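Long-range contacts in sugar-binding transcriptional regulator, LacI family (Enterococcus faecalis, PDB 3CS3), which probably acts as a sugar-responsive, DNA-binding repressor of transcription, represented here by its C-terminal periplasmic-binding-protein-like region: residues Ser118-Leu123 / Pro150-Gln155; Pro223-Ile228 / Gly264-Ser269; Arg96-Asp101 / His233-Val238. One frame throughout, in Å; residues are numbered along the deposited sequence.

Contact 1: residues Ser118-Leu123 / Pro150-Gln155; sequences SKKVLL and PYEIIQ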
loop_
_atom_site.group_PDB
_atom_site.type_symbol
_atom_site.label_atom_id
_atom_site.label_comp_id
_atom_site.label_asym_id
_atom_site.label_seq_id
_atom_site.Cartn_x
_atom_site.Cartn_y
_atom_site.Cartn_z
ATOM N N SER A 118 -9.573 -21.126 -25.614
ATOM C CA SER A 118 -9.256 -21.812 -24.365
ATOM C C SER A 118 -10.063 -23.092 -24.190
ATOM O O SER A 118 -11.242 -23.148 -24.541
ATOM C CB SER A 118 -9.492 -20.883 -23.176
ATOM O OG SER A 118 -8.659 -19.743 -23.267
ATOM N N LYS A 119 -9.414 -24.116 -23.644
ATOM C CA LYS A 119 -10.038 -25.419 -23.433
ATOM C C LYS A 119 -10.658 -25.535 -22.043
ATOM O O LYS A 119 -11.585 -26.317 -21.841
ATOM C CB LYS A 119 -9.020 -26.546 -23.665
ATOM C CG LYS A 119 -8.425 -26.589 -25.080
ATOM C CD LYS A 119 -9.493 -26.884 -26.134
ATOM C CE LYS A 119 -8.975 -26.656 -27.547
ATOM N NZ LYS A 119 -10.062 -26.807 -28.558
ATOM N N LYS A 120 -10.116 -24.772 -21.097
ATOM C CA LYS A 120 -10.667 -24.624 -19.751
ATOM C C LYS A 120 -10.143 -23.312 -19.168
ATOM O O LYS A 120 -8.988 -22.939 -19.392
ATOM C CB LYS A 120 -10.259 -25.790 -18.836
ATOM C CG LYS A 120 -11.209 -25.985 -17.653
ATOM C CD LYS A 120 -10.483 -26.291 -16.350
ATOM C CE LYS A 120 -10.259 -27.779 -16.147
ATOM N NZ LYS A 120 -9.902 -28.086 -14.732
ATOM N N VAL A 121 -10.994 -22.609 -18.428
ATOM C CA VAL A 121 -10.590 -21.374 -17.773
ATOM C C VAL A 121 -10.737 -21.545 -16.270
ATOM O O VAL A 121 -11.788 -21.944 -15.788
ATOM C CB VAL A 121 -11.401 -20.157 -18.282
ATOM C CG1 VAL A 121 -11.070 -18.895 -17.481
ATOM C CG2 VAL A 121 -11.111 -19.911 -19.752
ATOM N N LEU A 122 -9.667 -21.264 -15.533
ATOM C CA LEU A 122 -9.714 -21.307 -14.077
ATOM C C LEU A 122 -10.002 -19.901 -13.545
ATOM O O LEU A 122 -9.296 -18.947 -13.863
ATOM C CB LEU A 122 -8.427 -21.922 -13.499
ATOM C CG LEU A 122 -8.261 -23.432 -13.761
ATOM C CD1 LEU A 122 -7.519 -23.736 -15.061
ATOM C CD2 LEU A 122 -7.556 -24.120 -12.625
ATOM N N LEU A 123 -11.076 -19.780 -12.771
ATOM C CA LEU A 123 -11.546 -18.486 -12.297
ATOM C C LEU A 123 -11.158 -18.295 -10.843
ATOM O O LEU A 123 -11.828 -18.794 -9.941
ATOM C CB LEU A 123 -13.066 -18.339 -12.481
ATOM C CG LEU A 123 -13.675 -18.465 -13.888
ATOM C CD1 LEU A 123 -15.194 -18.614 -13.805
ATOM C CD2 LEU A 123 -13.303 -17.288 -14.797
ATOM N N PRO A 150 -15.448 -24.886 -20.606
ATOM C CA PRO A 150 -15.481 -25.329 -19.216
ATOM C C PRO A 150 -14.738 -24.382 -18.282
ATOM O O PRO A 150 -13.825 -23.664 -18.711
ATOM C CB PRO A 150 -14.748 -26.680 -19.241
ATOM C CG PRO A 150 -14.653 -27.072 -20.624
ATOM C CD PRO A 150 -14.785 -25.864 -21.482
ATOM N N TYR A 151 -15.123 -24.405 -17.011
ATOM C CA TYR A 151 -14.475 -23.590 -16.004
ATOM C C TYR A 151 -14.458 -24.252 -14.631
ATOM O O TYR A 151 -15.294 -25.101 -14.325
ATOM C CB TYR A 151 -15.107 -22.184 -15.929
ATOM C CG TYR A 151 -16.563 -22.121 -15.477
ATOM C CD1 TYR A 151 -17.588 -21.892 -16.394
ATOM C CD2 TYR A 151 -16.908 -22.261 -14.130
ATOM C CE1 TYR A 151 -18.919 -21.814 -15.984
ATOM C CE2 TYR A 151 -18.230 -22.201 -13.714
ATOM C CZ TYR A 151 -19.230 -21.981 -14.642
ATOM O OH TYR A 151 -20.538 -21.907 -14.216
ATOM N N GLU A 152 -13.490 -23.847 -13.817
ATOM C CA GLU A 152 -13.471 -24.161 -12.398
ATOM C C GLU A 152 -13.316 -22.850 -11.628
ATOM O O GLU A 152 -12.500 -22.005 -11.994
ATOM C CB GLU A 152 -12.329 -25.129 -12.072
ATOM C CG GLU A 152 -12.340 -25.626 -10.628
ATOM C CD GLU A 152 -11.524 -26.890 -10.416
ATOM O OE1 GLU A 152 -10.434 -27.033 -11.017
ATOM O OE2 GLU A 152 -11.979 -27.745 -9.628
ATOM N N ILE A 153 -14.115 -22.687 -10.579
ATOM C CA ILE A 153 -14.063 -21.517 -9.709
ATOM C C ILE A 153 -13.212 -21.846 -8.488
ATOM O O ILE A 153 -13.510 -22.785 -7.748
ATOM C CB ILE A 153 -15.486 -21.081 -9.255
ATOM C CG1 ILE A 153 -16.320 -20.642 -10.462
ATOM C CG2 ILE A 153 -15.415 -19.966 -8.201
ATOM C CD1 ILE A 153 -17.801 -20.522 -10.183
ATOM N N ILE A 154 -12.144 -21.075 -8.290
ATOM C CA ILE A 154 -11.260 -21.262 -7.143
ATOM C C ILE A 154 -11.355 -20.054 -6.228
ATOM O O ILE A 154 -11.099 -18.926 -6.647
ATOM C CB ILE A 154 -9.809 -21.523 -7.581
ATOM C CG1 ILE A 154 -9.747 -22.816 -8.392
ATOM C CG2 ILE A 154 -8.875 -21.629 -6.374
ATOM C CD1 ILE A 154 -8.738 -22.783 -9.468
ATOM N N GLN A 155 -11.744 -20.313 -4.981
ATOM C CA GLN A 155 -11.992 -19.280 -3.983
ATOM C C GLN A 155 -10.696 -18.657 -3.465
ATOM O O GLN A 155 -9.768 -19.367 -3.071
ATOM C CB GLN A 155 -12.798 -19.868 -2.819
ATOM C CG GLN A 155 -13.475 -18.839 -1.916
ATOM C CD GLN A 155 -14.637 -18.118 -2.589
ATOM O OE1 GLN A 155 -15.489 -18.732 -3.237
ATOM N NE2 GLN A 155 -14.678 -16.804 -2.425
#

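Contact 2: residues Pro223-Ile228 / Gly264-Ser269; sequences PRLATI and GESFPS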
loop_
_atom_site.group_PDB
_atom_site.type_symbol
_atom_site.label_atom_id
_atom_site.label_comp_id
_atom_site.label_asym_id
_atom_site.label_seq_id
_atom_site.Cartn_x
_atom_site.Cartn_y
_atom_site.Cartn_z
ATOM N N PRO A 223 6.759 -12.127 -17.289
ATOM C CA PRO A 223 6.414 -11.082 -18.262
ATOM C C PRO A 223 5.279 -10.174 -17.773
ATOM O O PRO A 223 4.692 -10.455 -16.727
ATOM C CB PRO A 223 5.955 -11.892 -19.466
ATOM C CG PRO A 223 5.327 -13.107 -18.874
ATOM C CD PRO A 223 6.099 -13.408 -17.613
ATOM N N ARG A 224 4.992 -9.101 -18.515
ATOM C CA ARG A 224 3.990 -8.095 -18.120
ATOM C C ARG A 224 2.604 -8.716 -17.947
ATOM O O ARG A 224 2.105 -9.425 -18.828
ATOM C CB ARG A 224 3.986 -6.908 -19.111
ATOM C CG ARG A 224 2.630 -6.274 -19.433
ATOM C CD ARG A 224 2.405 -4.898 -18.834
ATOM N NE ARG A 224 1.469 -4.918 -17.709
ATOM C CZ ARG A 224 0.677 -3.902 -17.360
ATOM N NH1 ARG A 224 0.678 -2.768 -18.049
ATOM N NH2 ARG A 224 -0.122 -4.020 -16.310
ATOM N N LEU A 225 2.012 -8.473 -16.783
ATOM C CA LEU A 225 0.714 -9.039 -16.441
ATOM C C LEU A 225 -0.405 -8.353 -17.217
ATOM O O LEU A 225 -0.691 -7.171 -16.999
ATOM C CB LEU A 225 0.466 -8.958 -14.931
ATOM C CG LEU A 225 -0.914 -9.372 -14.395
ATOM C CD1 LEU A 225 -1.227 -10.837 -14.679
ATOM C CD2 LEU A 225 -0.993 -9.095 -12.909
ATOM N N ALA A 226 -1.008 -9.108 -18.137
ATOM C CA ALA A 226 -2.212 -8.688 -18.860
ATOM C C ALA A 226 -3.335 -8.486 -17.849
ATOM O O ALA A 226 -3.491 -9.280 -16.910
ATOM C CB ALA A 226 -2.601 -9.733 -19.891
ATOM N N THR A 227 -4.100 -7.414 -18.020
ATOM C CA THR A 227 -4.962 -6.946 -16.938
ATOM C C THR A 227 -6.075 -6.036 -17.424
ATOM O O THR A 227 -6.086 -5.609 -18.579
ATOM C CB THR A 227 -4.127 -6.200 -15.842
ATOM O OG1 THR A 227 -4.954 -5.910 -14.710
ATOM C CG2 THR A 227 -3.522 -4.900 -16.397
ATOM N N ILE A 228 -7.010 -5.751 -16.523
ATOM C CA ILE A 228 -8.095 -4.812 -16.783
ATOM C C ILE A 228 -7.822 -3.515 -16.019
ATOM O O ILE A 228 -7.694 -3.511 -14.797
ATOM C CB ILE A 228 -9.464 -5.399 -16.383
ATOM C CG1 ILE A 228 -9.711 -6.768 -17.057
ATOM C CG2 ILE A 228 -10.569 -4.410 -16.681
ATOM C CD1 ILE A 228 -9.894 -6.730 -18.580
ATOM N N GLY A 264 -0.636 -8.064 -22.291
ATOM C CA GLY A 264 0.613 -8.420 -21.651
ATOM C C GLY A 264 1.060 -9.798 -22.074
ATOM O O GLY A 264 0.234 -10.664 -22.374
ATOM N N GLU A 265 2.375 -10.005 -22.055
ATOM C CA GLU A 265 2.965 -11.265 -22.508
ATOM C C GLU A 265 2.687 -12.448 -21.574
ATOM O O GLU A 265 3.106 -13.580 -21.848
ATOM C CB GLU A 265 4.469 -11.099 -22.764
ATOM C CG GLU A 265 4.823 -10.750 -24.203
ATOM C CD GLU A 265 4.979 -11.978 -25.081
ATOM O OE1 GLU A 265 4.251 -12.087 -26.090
ATOM O OE2 GLU A 265 5.829 -12.838 -24.761
ATOM N N SER A 266 1.955 -12.197 -20.485
ATOM C CA SER A 266 1.477 -13.268 -19.595
ATOM C C SER A 266 0.297 -14.005 -20.228
ATOM O O SER A 266 -0.019 -15.131 -19.853
ATOM C CB SER A 266 1.056 -12.718 -18.235
ATOM O OG SER A 266 -0.169 -12.008 -18.313
ATOM N N PHE A 267 -0.364 -13.338 -21.169
ATOM C CA PHE A 267 -1.405 -13.946 -21.969
ATOM C C PHE A 267 -1.181 -13.546 -23.426
ATOM O O PHE A 267 -1.668 -12.501 -23.862
ATOM C CB PHE A 267 -2.788 -13.502 -21.482
ATOM C CG PHE A 267 -3.925 -14.263 -22.106
ATOM C CD1 PHE A 267 -4.309 -15.502 -21.598
ATOM C CD2 PHE A 267 -4.616 -13.743 -23.194
ATOM C CE1 PHE A 267 -5.354 -16.211 -22.170
ATOM C CE2 PHE A 267 -5.667 -14.448 -23.772
ATOM C CZ PHE A 267 -6.036 -15.679 -23.256
ATOM N N PRO A 268 -0.414 -14.362 -24.179
ATOM C CA PRO A 268 -0.186 -14.086 -25.599
ATOM C C PRO A 268 -1.488 -14.215 -26.386
ATOM O O PRO A 268 -2.059 -15.307 -26.472
ATOM C CB PRO A 268 0.831 -15.160 -26.015
ATOM C CG PRO A 268 1.424 -15.656 -24.727
ATOM C CD PRO A 268 0.301 -15.576 -23.745
ATOM N N SER A 269 -1.951 -13.086 -26.919
ATOM C CA SER A 269 -3.238 -13.001 -27.604
ATOM C C SER A 269 -3.144 -12.181 -28.890
ATOM O O SER A 269 -2.254 -12.397 -29.713
ATOM C CB SER A 269 -4.302 -12.406 -26.671
ATOM O OG SER A 269 -3.924 -11.122 -26.198
#

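Contact 3: residues Arg96-Asp101 / His233-Val238; sequences RQVLLD and HRWGMV. With SO4 (sulfate ion), chain E; SO4 (sulfate ion), chain B; SO4 (sulfate ion), chain D.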
loop_
_atom_site.group_PDB
_atom_site.type_symbol
_atom_site.label_atom_id
_atom_site.label_comp_id
_atom_site.label_asym_id
_atom_site.label_seq_id
_atom_site.Cartn_x
_atom_site.Cartn_y
_atom_site.Cartn_z
ATOM N N ARG A 96 -24.763 6.688 -1.697
ATOM C CA ARG A 96 -24.573 6.634 -3.145
ATOM C C ARG A 96 -23.493 5.630 -3.515
ATOM O O ARG A 96 -22.736 5.200 -2.652
ATOM C CB ARG A 96 -24.221 8.012 -3.699
ATOM C CG ARG A 96 -25.335 9.028 -3.552
ATOM C CD ARG A 96 -26.603 8.638 -4.332
ATOM N NE ARG A 96 -27.534 9.760 -4.307
ATOM C CZ ARG A 96 -28.487 9.922 -3.392
ATOM N NH1 ARG A 96 -28.665 9.014 -2.440
ATOM N NH2 ARG A 96 -29.266 10.992 -3.433
ATOM N N GLN A 97 -23.421 5.270 -4.798
ATOM C CA GLN A 97 -22.476 4.261 -5.284
ATOM C C GLN A 97 -21.532 4.831 -6.320
ATOM O O GLN A 97 -21.968 5.506 -7.246
ATOM C CB GLN A 97 -23.209 3.092 -5.941
ATOM C CG GLN A 97 -24.343 2.486 -5.150
ATOM C CD GLN A 97 -25.330 1.736 -6.037
ATOM O OE1 GLN A 97 -26.401 1.340 -5.584
ATOM N NE2 GLN A 97 -24.971 1.538 -7.307
ATOM N N VAL A 98 -20.237 4.565 -6.169
ATOM C CA VAL A 98 -19.284 4.764 -7.264
ATOM C C VAL A 98 -18.556 3.441 -7.486
ATOM O O VAL A 98 -17.584 3.128 -6.802
ATOM C CB VAL A 98 -18.277 5.928 -7.027
ATOM C CG1 VAL A 98 -17.455 6.177 -8.290
ATOM C CG2 VAL A 98 -18.995 7.206 -6.635
ATOM N N LEU A 99 -19.049 2.666 -8.445
ATOM C CA LEU A 99 -18.624 1.277 -8.612
ATOM C C LEU A 99 -17.808 1.060 -9.874
ATOM O O LEU A 99 -17.949 1.800 -10.842
ATOM C CB LEU A 99 -19.847 0.360 -8.635
ATOM C CG LEU A 99 -20.856 0.459 -7.489
ATOM C CD1 LEU A 99 -21.981 -0.530 -7.707
ATOM C CD2 LEU A 99 -20.198 0.222 -6.140
ATOM N N LEU A 100 -16.947 0.045 -9.859
ATOM C CA LEU A 100 -16.275 -0.378 -11.082
ATOM C C LEU A 100 -17.280 -1.059 -11.994
ATOM O O LEU A 100 -18.200 -1.733 -11.527
ATOM C CB LEU A 100 -15.130 -1.349 -10.791
ATOM C CG LEU A 100 -13.966 -0.889 -9.919
ATOM C CD1 LEU A 100 -12.978 -2.027 -9.755
ATOM C CD2 LEU A 100 -13.291 0.334 -10.505
ATOM N N ASP A 101 -17.099 -0.878 -13.296
ATOM C CA ASP A 101 -17.834 -1.648 -14.285
ATOM C C ASP A 101 -17.263 -3.074 -14.343
ATOM O O ASP A 101 -16.437 -3.404 -15.204
ATOM C CB ASP A 101 -17.753 -0.953 -15.642
ATOM C CG ASP A 101 -18.612 -1.616 -16.695
ATOM O OD1 ASP A 101 -19.715 -2.108 -16.363
ATOM O OD2 ASP A 101 -18.176 -1.633 -17.863
ATOM N N HIS A 233 -7.385 7.220 -9.915
ATOM C CA HIS A 233 -7.432 8.624 -9.508
ATOM C C HIS A 233 -8.844 9.180 -9.638
ATOM O O HIS A 233 -9.327 9.876 -8.741
ATOM C CB HIS A 233 -6.473 9.479 -10.352
ATOM C CG HIS A 233 -5.029 9.357 -9.967
ATOM N ND1 HIS A 233 -4.587 9.487 -8.667
ATOM C CD2 HIS A 233 -3.922 9.156 -10.721
ATOM C CE1 HIS A 233 -3.273 9.349 -8.635
ATOM N NE2 HIS A 233 -2.844 9.146 -9.869
ATOM N N ARG A 234 -9.500 8.865 -10.760
ATOM C CA ARG A 234 -10.847 9.365 -11.033
ATOM C C ARG A 234 -11.897 8.683 -10.167
ATOM O O ARG A 234 -12.866 9.314 -9.759
ATOM C CB ARG A 234 -11.194 9.228 -12.514
ATOM C CG ARG A 234 -10.383 10.146 -13.410
ATOM C CD ARG A 234 -10.854 10.060 -14.843
ATOM N NE ARG A 234 -9.847 10.542 -15.783
ATOM C CZ ARG A 234 -10.102 10.875 -17.044
ATOM N NH1 ARG A 234 -11.341 10.796 -17.521
ATOM N NH2 ARG A 234 -9.117 11.298 -17.826
ATOM N N TRP A 235 -11.697 7.393 -9.893
ATOM C CA TRP A 235 -12.559 6.645 -8.976
ATOM C C TRP A 235 -12.619 7.379 -7.632
ATOM O O TRP A 235 -13.702 7.674 -7.129
ATOM C CB TRP A 235 -12.031 5.218 -8.820
ATOM C CG TRP A 235 -12.953 4.231 -8.147
ATOM C CD1 TRP A 235 -14.279 4.396 -7.844
ATOM C CD2 TRP A 235 -12.612 2.898 -7.739
ATOM N NE1 TRP A 235 -14.774 3.253 -7.253
ATOM C CE2 TRP A 235 -13.772 2.321 -7.177
ATOM C CE3 TRP A 235 -11.432 2.138 -7.785
ATOM C CZ2 TRP A 235 -13.788 1.016 -6.660
ATOM C CZ3 TRP A 235 -11.449 0.845 -7.269
ATOM C CH2 TRP A 235 -12.624 0.301 -6.713
ATOM N N GLY A 236 -11.450 7.724 -7.098
ATOM C CA GLY A 236 -11.336 8.545 -5.897
ATOM C C GLY A 236 -11.859 9.971 -5.999
ATOM O O GLY A 236 -12.471 10.473 -5.058
ATOM N N MET A 237 -11.621 10.615 -7.139
ATOM C CA MET A 237 -12.070 11.983 -7.389
ATOM C C MET A 237 -13.594 12.074 -7.417
ATOM O O MET A 237 -14.176 12.950 -6.769
ATOM C CB MET A 237 -11.495 12.498 -8.710
ATOM C CG MET A 237 -11.482 14.020 -8.837
ATOM S SD MET A 237 -9.897 14.771 -8.395
ATOM C CE MET A 237 -9.117 14.847 -10.007
ATOM N N VAL A 238 -14.221 11.158 -8.160
ATOM C CA VAL A 238 -15.679 11.064 -8.282
ATOM C C VAL A 238 -16.326 10.685 -6.947
ATOM O O VAL A 238 -17.397 11.198 -6.609
ATOM C CB VAL A 238 -16.102 10.084 -9.427
ATOM C CG1 VAL A 238 -17.588 9.818 -9.424
ATOM C CG2 VAL A 238 -15.701 10.637 -10.775
HETATM S S SO4 E . -29.547 12.221 -6.695
HETATM O O1 SO4 E . -29.061 10.894 -7.059
HETATM O O2 SO4 E . -28.708 12.784 -5.640
HETATM O O3 SO4 E . -29.508 13.095 -7.863
HETATM O O4 SO4 E . -30.921 12.106 -6.216
HETATM S S SO4 B . -30.994 11.106 -0.385
HETATM O O1 SO4 B . -32.253 11.238 0.340
HETATM O O2 SO4 B . -29.886 11.325 0.539
HETATM O O3 SO4 B . -30.913 9.767 -0.960
HETATM O O4 SO4 B . -30.934 12.101 -1.451
HETATM S S SO4 D . -4.451 6.084 -12.561
HETATM O O1 SO4 D . -3.676 7.032 -13.355
HETATM O O2 SO4 D . -5.750 6.675 -12.264
HETATM O O3 SO4 D . -4.632 4.849 -13.319
HETATM O O4 SO4 D . -3.749 5.791 -11.313
#

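Contact 1: residues Ser118-Leu123 / Pro150-Gln155
Val121 and Leu123 grip the neighbouring strand through both their N-H and C=O groups, giving the alternating pattern of a parallel pair. Val121 N donates to Pro150 O and Val121 O accepts from Glu152 N; two residues on, Leu123 N reaches Glu152 O at 2.8 Å in an almost straight bond (177°), while Leu123 O takes Ile154 N from above its carbonyl plane, also at 2.8 Å.

Lys120, just ahead of the strand, illustrates how a long side chain can reach across to the neighbouring strand. Its CB only skirts the carbonyl of Pro150. CG, anti to the backbone N (chi1 -157°), packs on Pro150, 3.7 Å from Pro150 O and 3.9 Å from Pro150 CB. The chain then bends at chi2 and chi3, and at its tip NZ stands 3.9 Å from Glu152 OE1, a long salt bridge. The ammonium group has a second partner, a hydrogen bond to Gln175 OE1, so Glu152 probably adds mainly electrostatic attraction.

Strands 121-125 and 151-155 are the two ends of a beta-alpha-beta unit whose crossover helix is 131-146, and 151-155 is one of the two edge strands of the four-stranded parallel sheet. On the crossover-helix side of the pair, Leu123 CD1 touches two residues of this edge strand, 4.0 Å from Tyr151 CD2 and 4.1 Å from Ile153 CG1. It meets the tyrosine ring obliquely; the rest of that ring leads away from the strand pair, and its side chain touches Thr141 and Leu144 of the crossover helix. On the other face Leu122 CD2 and Ile154 CD1 meet at 3.6 Å, and Ile170 of helix 160-170 packs against both residues.

Contact 2: residues Pro223-Ile228 / Gly264-Ser269
Arg224 O accepts the N-H of Ser266 at 3.2 Å, where the type I beta turn Gly264-Phe267, closed by a bond from Phe267 N to Gly264 O, lies against the run leading into strand 227-229. Gly264, with no side chain to intervene, brings its CA to 3.3 Å from the same Arg224 O in a CA-H...O contact.

The hydroxyl of Ser266 fixes the next step of the chain. With OG held between its own backbone N and carbonyl carbon (chi1 73°), it accepts the N-H of Ala226 at 3.0 Å and nearly straight (163°); a further bond to Ile209 O means that this buried oxygen joins the turn to two separate backbones. The methyl of Ala226 fits beside it, 3.5 Å from Gly264 N and 4.1 Å from Phe267 CB.

In the periplasmic-binding-protein fold of the LacI family the chain passes three times between two subdomains, and the runs at 227-229 and 255-262 belong to two of those passages. The turn follows strand 255-262 and rests beside edge strand 207-210.

At the more exposed end, Pro223, preceded by a cis peptide bond, lays CB 3.7 Å from Glu265 CB, and its CG covers the Glu265-Ser266 peptide. Arg224 CG approaches Gly264 CA at 3.7 Å, whereas its guanidinium turns elsewhere, with NH2 bonded to Asn214 OD1.

Contact 3: residues Arg96-Asp101 / His233-Val238
Trp235 donates its indole N-H to the carbonyl of Val98, NE1 to O 2.8 Å, and this bond marks the tight centre of the contact. The oxygen lies in the plane of the indole, at its edge, but the N-H comes in from above the carbonyl plane, 46° out of it. CG anti to the backbone N (chi1 -168°) starts the side chain on its way to the strand. Over one face of the indole stands Leu100, crossing at about a right angle: its CD2 makes a CH-pi contact 3.6 Å from the centre of the six-membered ring, and Leu100 CG lies 3.7 Å from Trp235 CH2. Val98 CG1 completes the packing, 3.7 Å from Trp235 CD1.

One helical turn later the contact thins to the methyls of two valines, closest at 3.8 Å between Val98 CG1 and Val238 CG1, where Val238 is partly exposed. At the outer ends lie sulfates probably from the crystallisation liquor: two hold the guanidinium of Arg96 at its edge, and at the other end His233 N donates to O2 of a third at 2.9 Å.

Strand 95-100 runs between strands 82-85 and 255-262 of the mixed sheet. The axes of segments 96-100 and 233-238 run nearly antiparallel and approach to 9.1 Å, with Trp235 also touching Ile257 of strand 255-262 and Leu26 of helix 23-35.

Overall arrangement
The three contacts sample both lobes of a periplasmic-binding-protein-like fold. Contact 3 belongs to the lobe built on the mixed sheet, contact 1 to the parallel sheet of the other; their centres are 29 Å apart, on opposite sides of the chain's centre. Contact 1 lies within the 131 residues that separate the halves of contact 3, whereas the segments of contacts 2 and 3 alternate. Contact 2, about 18 Å from contact 1 and 25 Å from contact 3 between centres, involves strand 227-229, which leads directly into helix 232-247. Contacts 2 and 3 both reach the mixed sheet, contact 2 through its outermost strand 227-229 and contact 3 through strand 95-100, consistent with lobes joined by several chain passages, as in related sugar-responsive repressors.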